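Local structure of GH26A (6Q75) at residues A[135-138]-A[142-145]; A[147-152]-A[198-203]; A[155-160]-A[207-212]. The protein is a glycoside hydrolase of family 26 that probably cleaves beta-mannosidic linkages in mannan-type polysaccharides, as many relatives do. All coordinates share one frame; numbering follows the deposited sequence.

All three contacts involve helix 144-165 and follow one another along it. Contact 1 sits at its N-terminal end, partly buried and about 26 Å from the chain centre (centre to centre), where a short loop joins it to helix 132-138. Contacts 2 and 3 are buried, at about 18 and 17 Å, and both set the same helix against 194-208 and its C-terminal exit. Chemistry changes with place: contact 1 relies on a hydroxyl, a carbonyl and a water, contact 2 on an indole against a neighbouring helix, contact 3 on an imidazole face and leucine methyls. Met138 touches Trp149, joining contacts 1 and 2; contacts 1 and 3 do not touch.

Contact 1. Residues A[135-138]-A[142-145]; sequences WDDM and GTEL
Thr143 docks against Asp137 at the short loop between helices 132-138 and 144-165, with Thr143 as the N-cap of the second. Its hydroxyl OG1 gives a hydrogen bond to Asp137 O, 2.7 Å away, approaching with a C=O...OG1 angle of 121° from above the carbonyl plane, 52° out of it. Chi1 of 68° sets OG1 between the backbone N and the carbonyl carbon, where it also bonds Phe146 N as the capping acceptor. Thr140 O lies within hydrogen-bonding distance of OG1 as well, and one side-chain atom thus ties the last turn of one helix to the first turn of the next.

The Asp137 side chain can be followed outward. CB faces Thr143 OG1, with Leu145 CB 4.2 Å away. CG lies against the Thr143 methyl, and OD1 continues along it, 3.9 Å from CG2. OD2 turns to a water that donates to it weakly over 3.4 Å. That water accepts from Leu145 N at 3.0 Å, satisfying an amide in the first turn of helix 144-165; the nearby carboxylate would probably be favoured by that helix end. A valine in place of Thr143 would probably leave both Phe146 N and Asp137 O without their hydroxyl partner, loosening the join between the helices.

Leu145 packs beside the polar pair. Its CB, rather than its branched end, makes the approach, resting 4.0 Å from Met138 N. The methionine tail leads off to Trp135, where CE sits over one face of the indole toward its rim, while Met138 CB stays 4.4 Å from Leu145 CB.

Contact 2. Residues A[147-152]-A[198-203]; sequences QRWTQQ and WKQLYD
Trp149 reaches from helix 147-152 to helix 198-203 and meets Gln200 and Leu201 with the six-membered part of its indole. CG is anti to the backbone N (chi1 173°), which extends the ring away from its own helix; the far corner CH2 lies 3.6 Å from Gln200 O and 3.8 Å from Leu201 N. Leu201 CA sits in the ring plane, at its edge.

Gln200 leaves its helix in the reverse sense, its chain extended beyond CG, and the two side chains slide past each other. Its methylene CG packs 3.6 Å from Trp149 CH2, and the end of the amide group stands over one face of the indole, toward the rim, its plane steep to the ring (72°). Leu201 closes on CZ2 with its CD1 methyl at 4.0 Å. No hydrogen bond joins the two segments. The polar end of the indole is satisfied apart from them: NE1 bonds Tyr175 OH, which probably limits how far the ring can turn.

This is side-by-side packing of two outer helices, 144-165 and 194-208, which lie on either side of strand 170-173 in sequence. Each belongs to a beta-alpha-beta crossover, the first from strand 104-108 to 170-173, the second from 170-173 to 214-221; successive crossovers of this kind build the (beta/alpha)8 barrel of family 26 glycoside hydrolases.

Contact 3. Residues A[155-160]-A[207-212]; sequences QVAVHL and NHHRLN
The His209 imidazole is covered on both faces. Ala157 CB sits over one, 3.6 Å from the ring centroid and 22° off the normal, a CH-pi contact displaced toward CD2 and NE2, each 3.4 Å from the methyl. On the opposite face lies CD2 of the neighbouring His208, over the ring centre. The two ring nitrogens are held by helix 144-165: NE2 bonds Asp154 OD1 and ND1 bonds Lys161 NZ. A lysine beside ND1 suggests that this atom accepts and that the ring proton lies on NE2. Pinned by both nitrogens and sandwiched, the ring has little freedom to turn.

Past the end of helix 194-208 the backbone of Arg210 adopts positive phi (54°), redirecting the chain so that Leu211 also faces helix 155-160. Leu211 CG lies beside its backbone N and anti to the carbonyl carbon (chi1 -76°), and both methyls reach the helix. CD2 presses on the backbone, 3.5 Å from Leu160 C. It meets the side chain too, 3.8 Å from Leu160 CB. CD1 also touches Leu160 CB and brushes Ala157 CB. The small alanine lets the imidazole come close to the helix.

The exit of one outer helix is thus packed on its neighbour just before strand 214-221, a helix-to-strand turn of the (beta/alpha)8 barrel.

Contact 1. Residues A[135-138]-A[142-145]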
ATOM      1  N   TRP A 135       5.457  -6.607  21.976  1.00 25.18           N
ATOM      2  CA  TRP A 135       4.510  -6.942  20.916  1.00 24.26           C
ATOM      3  C   TRP A 135       3.199  -7.437  21.515  1.00 28.17           C
ATOM      4  O   TRP A 135       2.109  -6.953  21.162  1.00 24.42           O
ATOM      5  CB  TRP A 135       5.138  -7.999  19.992  1.00 23.73           C
ATOM      6  CG  TRP A 135       4.193  -8.495  18.939  1.00 23.72           C
ATOM      7  CD1 TRP A 135       3.356  -9.568  19.034  1.00 24.41           C
ATOM      8  CD2 TRP A 135       3.993  -7.938  17.640  1.00 22.09           C
ATOM      9  NE1 TRP A 135       2.627  -9.702  17.879  1.00 25.05           N
ATOM     10  CE2 TRP A 135       2.997  -8.714  17.004  1.00 24.42           C
ATOM     11  CE3 TRP A 135       4.553  -6.852  16.951  1.00 21.24           C
ATOM     12  CZ2 TRP A 135       2.542  -8.441  15.708  1.00 23.49           C
ATOM     13  CZ3 TRP A 135       4.091  -6.585  15.646  1.00 20.32           C
ATOM     14  CH2 TRP A 135       3.111  -7.378  15.049  1.00 20.47           C
ATOM     15  N   ASP A 136       3.290  -8.384  22.452  1.00 25.78           N
ATOM     16  CA  ASP A 136       2.094  -8.943  23.076  1.00 27.96           C
ATOM     17  C   ASP A 136       1.288  -7.856  23.780  1.00 29.06           C
ATOM     18  O   ASP A 136       0.057  -7.829  23.678  1.00 31.22           O
ATOM     19  CB  ASP A 136       2.484 -10.037  24.078  1.00 29.89           C
ATOM     20  CG  ASP A 136       2.996 -11.316  23.407  1.00 31.89           C
ATOM     21  OD1 ASP A 136       2.878 -11.455  22.168  1.00 31.55           O
ATOM     22  OD2 ASP A 136       3.537 -12.187  24.129  1.00 32.48           O
ATOM     23  N   ASP A 137       1.967  -6.933  24.474  1.00 28.55           N
ATOM     24  CA  ASP A 137       1.264  -5.877  25.213  1.00 27.90           C
ATOM     25  C   ASP A 137       0.519  -4.939  24.278  1.00 27.70           C
ATOM     26  O   ASP A 137      -0.600  -4.502  24.578  1.00 27.29           O
ATOM     27  CB  ASP A 137       2.236  -5.076  26.081  1.00 29.37           C
ATOM     28  CG  ASP A 137       2.489  -5.726  27.431  1.00 34.59           C
ATOM     29  OD1 ASP A 137       1.922  -6.811  27.696  1.00 35.50           O
ATOM     30  OD2 ASP A 137       3.286  -5.170  28.219  1.00 36.65           O
ATOM     31  N   MET A 138       1.114  -4.619  23.139  1.00 26.29           N
ATOM     32  CA  MET A 138       0.445  -3.752  22.186  1.00 25.50           C
ATOM     33  C   MET A 138      -0.844  -4.389  21.675  1.00 24.77           C
ATOM     34  O   MET A 138      -1.755  -3.679  21.254  1.00 24.52           O
ATOM     35  CB  MET A 138       1.398  -3.515  21.005  1.00 24.03           C
ATOM     36  CG  MET A 138       0.775  -2.932  19.751  1.00 23.07           C
ATOM     37  SD  MET A 138       1.901  -3.084  18.325  1.00 26.93           S
ATOM     38  CE  MET A 138       1.616  -4.805  17.903  1.00 26.71           C
ATOM     39  N   GLY A 142      -5.802  -2.670  27.751  1.00 32.87           N
ATOM     40  CA  GLY A 142      -5.496  -2.376  29.132  1.00 33.47           C
ATOM     41  C   GLY A 142      -4.046  -2.016  29.400  1.00 35.58           C
ATOM     42  O   GLY A 142      -3.763  -1.381  30.426  1.00 35.92           O
ATOM     43  N   THR A 143      -3.117  -2.409  28.520  1.00 35.39           N
ATOM     44  CA  THR A 143      -1.720  -2.083  28.769  1.00 32.21           C
ATOM     45  C   THR A 143      -1.387  -0.670  28.295  1.00 31.09           C
ATOM     46  O   THR A 143      -2.101  -0.062  27.488  1.00 30.39           O
ATOM     47  CB  THR A 143      -0.777  -3.059  28.057  1.00 31.60           C
ATOM     48  OG1 THR A 143      -0.903  -2.860  26.646  1.00 32.21           O
ATOM     49  CG2 THR A 143      -1.102  -4.507  28.397  1.00 31.09           C
ATOM     50  N   GLU A 144      -0.241  -0.174  28.765  1.00 32.86           N
ATOM     51  CA  GLU A 144       0.243   1.115  28.296  1.00 34.50           C
ATOM     52  C   GLU A 144       0.547   1.075  26.801  1.00 31.16           C
ATOM     53  O   GLU A 144       0.259   2.030  26.073  1.00 30.57           O
ATOM     54  CB  GLU A 144       1.488   1.531  29.076  1.00 43.02           C
ATOM     55  CG  GLU A 144       1.971   2.933  28.720  1.00 49.26           C
ATOM     56  CD  GLU A 144       3.377   3.222  29.212  1.00 55.27           C
ATOM     57  OE1 GLU A 144       4.273   2.382  28.989  1.00 57.50           O
ATOM     58  OE2 GLU A 144       3.585   4.292  29.816  1.00 57.91           O
ATOM     59  N   LEU A 145       1.125  -0.015  26.318  1.00 30.08           N
ATOM     60  CA  LEU A 145       1.464  -0.019  24.898  1.00 27.68           C
ATOM     61  C   LEU A 145       0.231  -0.133  24.006  1.00 26.86           C
ATOM     62  O   LEU A 145       0.224   0.418  22.897  1.00 27.11           O
ATOM     63  CB  LEU A 145       2.464  -1.131  24.564  1.00 27.25           C
ATOM     64  CG  LEU A 145       3.868  -0.872  25.115  1.00 33.29           C
ATOM     65  CD1 LEU A 145       4.817  -1.998  24.728  1.00 32.13           C
ATOM     66  CD2 LEU A 145       4.402   0.486  24.685  1.00 31.64           C
TER
HETATM   67  O   HOH W   1       2.633  -1.818  28.130  1.00 31.37           O

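Contact 2. Residues A[147-152]-A[198-203]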
ATOM      1  N   GLN A 147      -2.730   1.193  24.755  1.00 30.49           N
ATOM      2  CA  GLN A 147      -3.275   2.547  24.785  1.00 30.17           C
ATOM      3  C   GLN A 147      -2.475   3.480  23.878  1.00 28.63           C
ATOM      4  O   GLN A 147      -3.050   4.252  23.101  1.00 27.52           O
ATOM      5  CB  GLN A 147      -3.285   3.073  26.224  1.00 32.60           C
ATOM      6  CG  GLN A 147      -3.565   4.548  26.305  1.00 35.15           C
ATOM      7  N   ARG A 148      -1.145   3.402  23.946  1.00 30.28           N
ATOM      8  CA  ARG A 148      -0.310   4.236  23.091  1.00 28.75           C
ATOM      9  C   ARG A 148      -0.500   3.878  21.623  1.00 26.40           C
ATOM     10  O   ARG A 148      -0.507   4.762  20.760  1.00 25.31           O
ATOM     11  CB  ARG A 148       1.161   4.106  23.507  1.00 29.12           C
ATOM     12  CG  ARG A 148       1.466   4.717  24.899  1.00 28.86           C
ATOM     13  CD  ARG A 148       2.937   4.525  25.283  1.00 31.21           C
ATOM     14  NE  ARG A 148       3.791   5.075  24.230  1.00 33.18           N
ATOM     15  CZ  ARG A 148       4.117   6.358  24.146  1.00 34.76           C
ATOM     16  NH1 ARG A 148       3.699   7.213  25.071  1.00 33.62           N
ATOM     17  NH2 ARG A 148       4.874   6.785  23.157  1.00 37.12           N
ATOM     18  N   TRP A 149      -0.661   2.586  21.318  1.00 25.13           N
ATOM     19  CA  TRP A 149      -0.931   2.193  19.938  1.00 25.49           C
ATOM     20  C   TRP A 149      -2.256   2.779  19.459  1.00 23.91           C
ATOM     21  O   TRP A 149      -2.352   3.275  18.334  1.00 23.97           O
ATOM     22  CB  TRP A 149      -0.921   0.667  19.807  1.00 25.96           C
ATOM     23  CG  TRP A 149      -1.344   0.148  18.458  1.00 22.56           C
ATOM     24  CD1 TRP A 149      -0.536  -0.086  17.364  1.00 21.67           C
ATOM     25  CD2 TRP A 149      -2.677  -0.169  18.048  1.00 24.53           C
ATOM     26  NE1 TRP A 149      -1.299  -0.550  16.305  1.00 21.01           N
ATOM     27  CE2 TRP A 149      -2.616  -0.603  16.704  1.00 21.48           C
ATOM     28  CE3 TRP A 149      -3.924  -0.128  18.688  1.00 27.09           C
ATOM     29  CZ2 TRP A 149      -3.757  -0.999  15.988  1.00 22.60           C
ATOM     30  CZ3 TRP A 149      -5.054  -0.520  17.974  1.00 27.75           C
ATOM     31  CH2 TRP A 149      -4.960  -0.951  16.642  1.00 24.53           C
ATOM     32  N   THR A 150      -3.292   2.757  20.303  1.00 24.71           N
ATOM     33  CA  THR A 150      -4.553   3.333  19.848  1.00 26.24           C
ATOM     34  C   THR A 150      -4.399   4.815  19.517  1.00 26.34           C
ATOM     35  O   THR A 150      -5.009   5.303  18.559  1.00 26.10           O
ATOM     36  CB  THR A 150      -5.665   3.137  20.879  1.00 29.77           C
ATOM     37  OG1 THR A 150      -5.341   3.893  22.047  1.00 34.42           O
ATOM     38  CG2 THR A 150      -5.846   1.657  21.222  1.00 27.56           C
ATOM     39  N   GLN A 151      -3.588   5.548  20.294  1.00 27.17           N
ATOM     40  CA  GLN A 151      -3.427   6.978  20.041  1.00 28.52           C
ATOM     41  C   GLN A 151      -2.688   7.231  18.733  1.00 27.92           C
ATOM     42  O   GLN A 151      -2.995   8.190  18.018  1.00 28.40           O
ATOM     43  CB  GLN A 151      -2.686   7.647  21.194  1.00 33.26           C
ATOM     44  CG  GLN A 151      -3.436   7.589  22.489  1.00 42.77           C
ATOM     45  CD  GLN A 151      -2.605   8.103  23.644  1.00 51.63           C
ATOM     46  OE1 GLN A 151      -1.418   8.411  23.483  1.00 55.28           O
ATOM     47  NE2 GLN A 151      -3.221   8.206  24.812  1.00 54.02           N
ATOM     48  N   GLN A 152      -1.697   6.404  18.423  1.00 24.29           N
ATOM     49  CA  GLN A 152      -0.988   6.554  17.154  1.00 23.40           C
ATOM     50  C   GLN A 152      -1.893   6.232  15.975  1.00 22.62           C
ATOM     51  O   GLN A 152      -1.828   6.898  14.935  1.00 23.77           O
ATOM     52  CB  GLN A 152       0.244   5.657  17.141  1.00 27.80           C
ATOM     53  CG  GLN A 152       1.302   6.107  18.129  1.00 29.14           C
ATOM     54  CD  GLN A 152       2.380   5.062  18.343  1.00 28.61           C
ATOM     55  OE1 GLN A 152       2.222   3.897  17.972  1.00 28.56           O
ATOM     56  NE2 GLN A 152       3.476   5.470  18.967  1.00 27.65           N
ATOM     57  N   TRP A 198      -3.023  -7.038  12.372  1.00 20.77           N
ATOM     58  CA  TRP A 198      -3.870  -6.650  11.250  1.00 19.39           C
ATOM     59  C   TRP A 198      -5.329  -6.553  11.676  1.00 20.54           C
ATOM     60  O   TRP A 198      -6.020  -5.564  11.383  1.00 19.69           O
ATOM     61  CB  TRP A 198      -3.712  -7.664  10.122  1.00 20.72           C
ATOM     62  CG  TRP A 198      -4.473  -7.318   8.877  1.00 20.51           C
ATOM     63  CD1 TRP A 198      -5.777  -7.611   8.586  1.00 21.54           C
ATOM     64  CD2 TRP A 198      -3.959  -6.606   7.752  1.00 18.73           C
ATOM     65  NE1 TRP A 198      -6.099  -7.127   7.332  1.00 19.43           N
ATOM     66  CE2 TRP A 198      -4.998  -6.506   6.805  1.00 19.48           C
ATOM     67  CE3 TRP A 198      -2.714  -6.038   7.455  1.00 18.64           C
ATOM     68  CZ2 TRP A 198      -4.830  -5.868   5.578  1.00 18.05           C
ATOM     69  CZ3 TRP A 198      -2.556  -5.395   6.237  1.00 19.77           C
ATOM     70  CH2 TRP A 198      -3.610  -5.307   5.324  1.00 18.88           C
ATOM     71  N   LYS A 199      -5.816  -7.571  12.389  1.00 22.16           N
ATOM     72  CA  LYS A 199      -7.222  -7.579  12.783  1.00 24.24           C
ATOM     73  C   LYS A 199      -7.530  -6.490  13.799  1.00 24.45           C
ATOM     74  O   LYS A 199      -8.632  -5.926  13.788  1.00 22.05           O
ATOM     75  CB  LYS A 199      -7.595  -8.947  13.342  1.00 26.99           C
ATOM     76  CG  LYS A 199      -7.474 -10.090  12.332  1.00 28.39           C
ATOM     77  CD  LYS A 199      -7.616 -11.400  13.070  1.00 35.68           C
ATOM     78  CE  LYS A 199      -6.970 -12.570  12.357  1.00 39.43           C
ATOM     79  NZ  LYS A 199      -7.034 -13.747  13.284  1.00 41.23           N
ATOM     80  N   GLN A 200      -6.574  -6.179  14.678  1.00 24.54           N
ATOM     81  CA  GLN A 200      -6.780  -5.109  15.654  1.00 23.91           C
ATOM     82  C   GLN A 200      -6.864  -3.749  14.966  1.00 21.13           C
ATOM     83  O   GLN A 200      -7.691  -2.901  15.332  1.00 21.70           O
ATOM     84  CB  GLN A 200      -5.658  -5.120  16.698  1.00 23.99           C
ATOM     85  CG  GLN A 200      -5.902  -4.210  17.896  1.00 24.59           C
ATOM     86  CD  GLN A 200      -4.832  -4.397  18.969  1.00 27.75           C
ATOM     87  OE1 GLN A 200      -3.929  -3.565  19.127  1.00 30.80           O
ATOM     88  NE2 GLN A 200      -4.907  -5.504  19.671  1.00 27.38           N
ATOM     89  N   LEU A 201      -6.004  -3.515  13.975  1.00 20.83           N
ATOM     90  CA  LEU A 201      -6.102  -2.278  13.213  1.00 21.22           C
ATOM     91  C   LEU A 201      -7.417  -2.237  12.445  1.00 22.22           C
ATOM     92  O   LEU A 201      -8.074  -1.192  12.369  1.00 23.04           O
ATOM     93  CB  LEU A 201      -4.916  -2.155  12.248  1.00 21.75           C
ATOM     94  CG  LEU A 201      -4.921  -0.856  11.418  1.00 20.86           C
ATOM     95  CD1 LEU A 201      -4.582   0.318  12.311  1.00 22.83           C
ATOM     96  CD2 LEU A 201      -3.900  -0.912  10.274  1.00 17.59           C
ATOM     97  N   TYR A 202      -7.806  -3.371  11.860  1.00 21.02           N
ATOM     98  CA  TYR A 202      -9.049  -3.424  11.099  1.00 20.66           C
ATOM     99  C   TYR A 202     -10.224  -3.063  11.991  1.00 21.72           C
ATOM    100  O   TYR A 202     -11.059  -2.222  11.633  1.00 23.31           O
ATOM    101  CB  TYR A 202      -9.221  -4.818  10.495  1.00 23.51           C
ATOM    102  CG  TYR A 202     -10.385  -4.921   9.543  1.00 23.62           C
ATOM    103  CD1 TYR A 202     -11.670  -5.069  10.032  1.00 23.72           C
ATOM    104  CD2 TYR A 202     -10.200  -4.882   8.158  1.00 22.17           C
ATOM    105  CE1 TYR A 202     -12.754  -5.160   9.197  1.00 27.49           C
ATOM    106  CE2 TYR A 202     -11.303  -4.981   7.297  1.00 26.34           C
ATOM    107  CZ  TYR A 202     -12.569  -5.123   7.828  1.00 28.25           C
ATOM    108  OH  TYR A 202     -13.695  -5.221   7.023  1.00 31.48           O
ATOM    109  N   ASP A 203     -10.292  -3.693  13.165  1.00 23.31           N
ATOM    110  CA  ASP A 203     -11.361  -3.388  14.110  1.00 25.81           C
ATOM    111  C   ASP A 203     -11.368  -1.907  14.474  1.00 26.86           C
ATOM    112  O   ASP A 203     -12.436  -1.284  14.544  1.00 29.31           O
ATOM    113  CB  ASP A 203     -11.217  -4.271  15.356  1.00 28.23           C
ATOM    114  CG  ASP A 203     -12.295  -4.006  16.405  1.00 34.29           C
ATOM    115  OD1 ASP A 203     -13.493  -4.283  16.152  1.00 33.51           O
ATOM    116  OD2 ASP A 203     -11.927  -3.530  17.499  1.00 37.02           O
TER

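Contact 3. Residues A[155-160]-A[207-212]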
ATOM      1  N   GLN A 155      -4.188   9.201  15.261  1.00 30.08           N
ATOM      2  CA  GLN A 155      -3.558  10.327  14.570  1.00 29.90           C
ATOM      3  C   GLN A 155      -3.598  10.179  13.053  1.00 29.84           C
ATOM      4  O   GLN A 155      -3.377  11.158  12.336  1.00 31.47           O
ATOM      5  CB  GLN A 155      -2.104  10.500  15.018  1.00 32.45           C
ATOM      6  CG  GLN A 155      -1.961  11.132  16.395  1.00 35.53           C
ATOM      7  CD  GLN A 155      -0.521  11.149  16.898  1.00 39.90           C
ATOM      8  OE1 GLN A 155       0.258  10.231  16.624  1.00 38.06           O
ATOM      9  NE2 GLN A 155      -0.175  12.184  17.670  1.00 43.70           N
ATOM     10  N   VAL A 156      -3.808   8.972  12.544  1.00 26.43           N
ATOM     11  CA  VAL A 156      -4.032   8.779  11.117  1.00 23.94           C
ATOM     12  C   VAL A 156      -5.519   8.682  10.795  1.00 24.79           C
ATOM     13  O   VAL A 156      -5.971   9.185   9.764  1.00 24.88           O
ATOM     14  CB  VAL A 156      -3.265   7.532  10.634  1.00 24.67           C
ATOM     15  CG1 VAL A 156      -3.585   7.236   9.168  1.00 25.61           C
ATOM     16  CG2 VAL A 156      -1.779   7.760  10.805  1.00 26.73           C
ATOM     17  N   ALA A 157      -6.282   8.032  11.674  1.00 24.46           N
ATOM     18  CA  ALA A 157      -7.711   7.835  11.450  1.00 26.87           C
ATOM     19  C   ALA A 157      -8.437   9.157  11.227  1.00 26.12           C
ATOM     20  O   ALA A 157      -9.395   9.223  10.449  1.00 25.98           O
ATOM     21  CB  ALA A 157      -8.332   7.083  12.640  1.00 28.46           C
ATOM     22  N   VAL A 158      -8.021  10.217  11.920  1.00 25.71           N
ATOM     23  CA  VAL A 158      -8.712  11.494  11.760  1.00 28.51           C
ATOM     24  C   VAL A 158      -8.607  11.989  10.321  1.00 28.06           C
ATOM     25  O   VAL A 158      -9.521  12.647   9.807  1.00 29.07           O
ATOM     26  CB  VAL A 158      -8.163  12.534  12.753  1.00 31.78           C
ATOM     27  CG1 VAL A 158      -8.519  12.142  14.169  1.00 35.09           C
ATOM     28  CG2 VAL A 158      -6.677  12.675  12.613  1.00 29.51           C
ATOM     29  N   HIS A 159      -7.507  11.676   9.654  1.00 28.79           N
ATOM     30  CA  HIS A 159      -7.330  12.108   8.272  1.00 27.15           C
ATOM     31  C   HIS A 159      -8.053  11.173   7.309  1.00 26.15           C
ATOM     32  O   HIS A 159      -8.651  11.631   6.327  1.00 24.24           O
ATOM     33  CB  HIS A 159      -5.828  12.204   7.975  1.00 27.62           C
ATOM     34  CG  HIS A 159      -5.114  13.144   8.900  1.00 31.52           C
ATOM     35  ND1 HIS A 159      -5.459  14.476   9.017  1.00 33.75           N
ATOM     36  CD2 HIS A 159      -4.153  12.923   9.833  1.00 33.12           C
ATOM     37  CE1 HIS A 159      -4.712  15.044   9.948  1.00 33.54           C
ATOM     38  NE2 HIS A 159      -3.917  14.124  10.464  1.00 32.10           N
ATOM     39  N   LEU A 160      -8.054   9.869   7.589  1.00 24.16           N
ATOM     40  CA  LEU A 160      -8.874   8.971   6.780  1.00 24.56           C
ATOM     41  C   LEU A 160     -10.348   9.352   6.857  1.00 27.07           C
ATOM     42  O   LEU A 160     -11.079   9.236   5.862  1.00 26.12           O
ATOM     43  CB  LEU A 160      -8.665   7.527   7.236  1.00 22.49           C
ATOM     44  CG  LEU A 160      -7.242   6.989   7.024  1.00 22.80           C
ATOM     45  CD1 LEU A 160      -7.068   5.600   7.618  1.00 24.13           C
ATOM     46  CD2 LEU A 160      -6.819   6.981   5.527  1.00 23.26           C
ATOM     47  N   ASN A 207     -14.569  -0.517  12.671  1.00 28.00           N
ATOM     48  CA  ASN A 207     -15.661  -0.563  13.633  1.00 28.95           C
ATOM     49  C   ASN A 207     -15.647   0.622  14.583  1.00 32.26           C
ATOM     50  O   ASN A 207     -16.700   1.201  14.861  1.00 32.09           O
ATOM     51  CB  ASN A 207     -15.611  -1.872  14.411  1.00 31.55           C
ATOM     52  CG  ASN A 207     -15.825  -3.065  13.525  1.00 37.91           C
ATOM     53  OD1 ASN A 207     -16.652  -3.028  12.606  1.00 42.57           O
ATOM     54  ND2 ASN A 207     -15.086  -4.134  13.779  1.00 38.38           N
ATOM     55  N   HIS A 208     -14.486   1.001  15.116  1.00 30.28           N
ATOM     56  CA  HIS A 208     -14.495   2.118  16.049  1.00 29.08           C
ATOM     57  C   HIS A 208     -14.676   3.429  15.309  1.00 28.81           C
ATOM     58  O   HIS A 208     -15.542   4.235  15.656  1.00 29.46           O
ATOM     59  CB  HIS A 208     -13.204   2.145  16.855  1.00 30.52           C
ATOM     60  CG  HIS A 208     -13.085   3.330  17.754  1.00 35.41           C
ATOM     61  ND1 HIS A 208     -13.805   3.446  18.925  1.00 37.79           N
ATOM     62  CD2 HIS A 208     -12.349   4.462  17.651  1.00 36.58           C
ATOM     63  CE1 HIS A 208     -13.510   4.593  19.507  1.00 39.13           C
ATOM     64  NE2 HIS A 208     -12.632   5.230  18.757  1.00 37.47           N
ATOM     65  N   HIS A 209     -13.919   3.623  14.232  1.00 27.31           N
ATOM     66  CA  HIS A 209     -13.943   4.876  13.489  1.00 26.39           C
ATOM     67  C   HIS A 209     -14.933   4.875  12.337  1.00 28.36           C
ATOM     68  O   HIS A 209     -15.121   5.924  11.716  1.00 30.47           O
ATOM     69  CB  HIS A 209     -12.534   5.211  12.965  1.00 27.08           C
ATOM     70  CG  HIS A 209     -11.590   5.660  14.037  1.00 29.07           C
ATOM     71  ND1 HIS A 209     -11.820   6.782  14.803  1.00 30.71           N
ATOM     72  CD2 HIS A 209     -10.407   5.151  14.462  1.00 28.37           C
ATOM     73  CE1 HIS A 209     -10.827   6.941  15.659  1.00 31.40           C
ATOM     74  NE2 HIS A 209      -9.957   5.966  15.469  1.00 30.33           N
ATOM     75  N   ARG A 210     -15.583   3.745  12.055  1.00 28.14           N
ATOM     76  CA  ARG A 210     -16.606   3.675  11.007  1.00 28.49           C
ATOM     77  C   ARG A 210     -16.058   4.188   9.681  1.00 27.94           C
ATOM     78  O   ARG A 210     -16.709   4.940   8.953  1.00 28.93           O
ATOM     79  CB  ARG A 210     -17.864   4.441  11.414  1.00 31.33           C
ATOM     80  CG  ARG A 210     -18.392   4.047  12.772  1.00 37.40           C
ATOM     81  CD  ARG A 210     -18.893   2.618  12.768  1.00 41.51           C
ATOM     82  N   LEU A 211     -14.824   3.812   9.397  1.00 26.15           N
ATOM     83  CA  LEU A 211     -14.184   4.115   8.121  1.00 26.97           C
ATOM     84  C   LEU A 211     -14.603   3.052   7.116  1.00 30.28           C
ATOM     85  O   LEU A 211     -14.212   1.886   7.225  1.00 34.91           O
ATOM     86  CB  LEU A 211     -12.677   4.185   8.293  1.00 26.42           C
ATOM     87  CG  LEU A 211     -12.224   5.468   8.970  1.00 28.22           C
ATOM     88  CD1 LEU A 211     -10.838   5.305   9.516  1.00 27.69           C
ATOM     89  CD2 LEU A 211     -12.263   6.584   7.938  1.00 32.61           C
ATOM     90  N   ASN A 212     -15.498   3.429   6.208  1.00 25.65           N
ATOM     91  CA  ASN A 212     -16.021   2.541   5.185  1.00 23.97           C
ATOM     92  C   ASN A 212     -15.474   2.822   3.799  1.00 25.13           C
ATOM     93  O   ASN A 212     -15.945   2.214   2.835  1.00 28.89           O
ATOM     94  CB  ASN A 212     -17.550   2.617   5.170  1.00 27.83           C
ATOM     95  CG  ASN A 212     -18.127   2.171   6.485  1.00 30.39           C
ATOM     96  OD1 ASN A 212     -17.666   1.172   7.042  1.00 34.52           O
ATOM     97  ND2 ASN A 212     -19.102   2.907   7.008  1.00 32.58           N
TER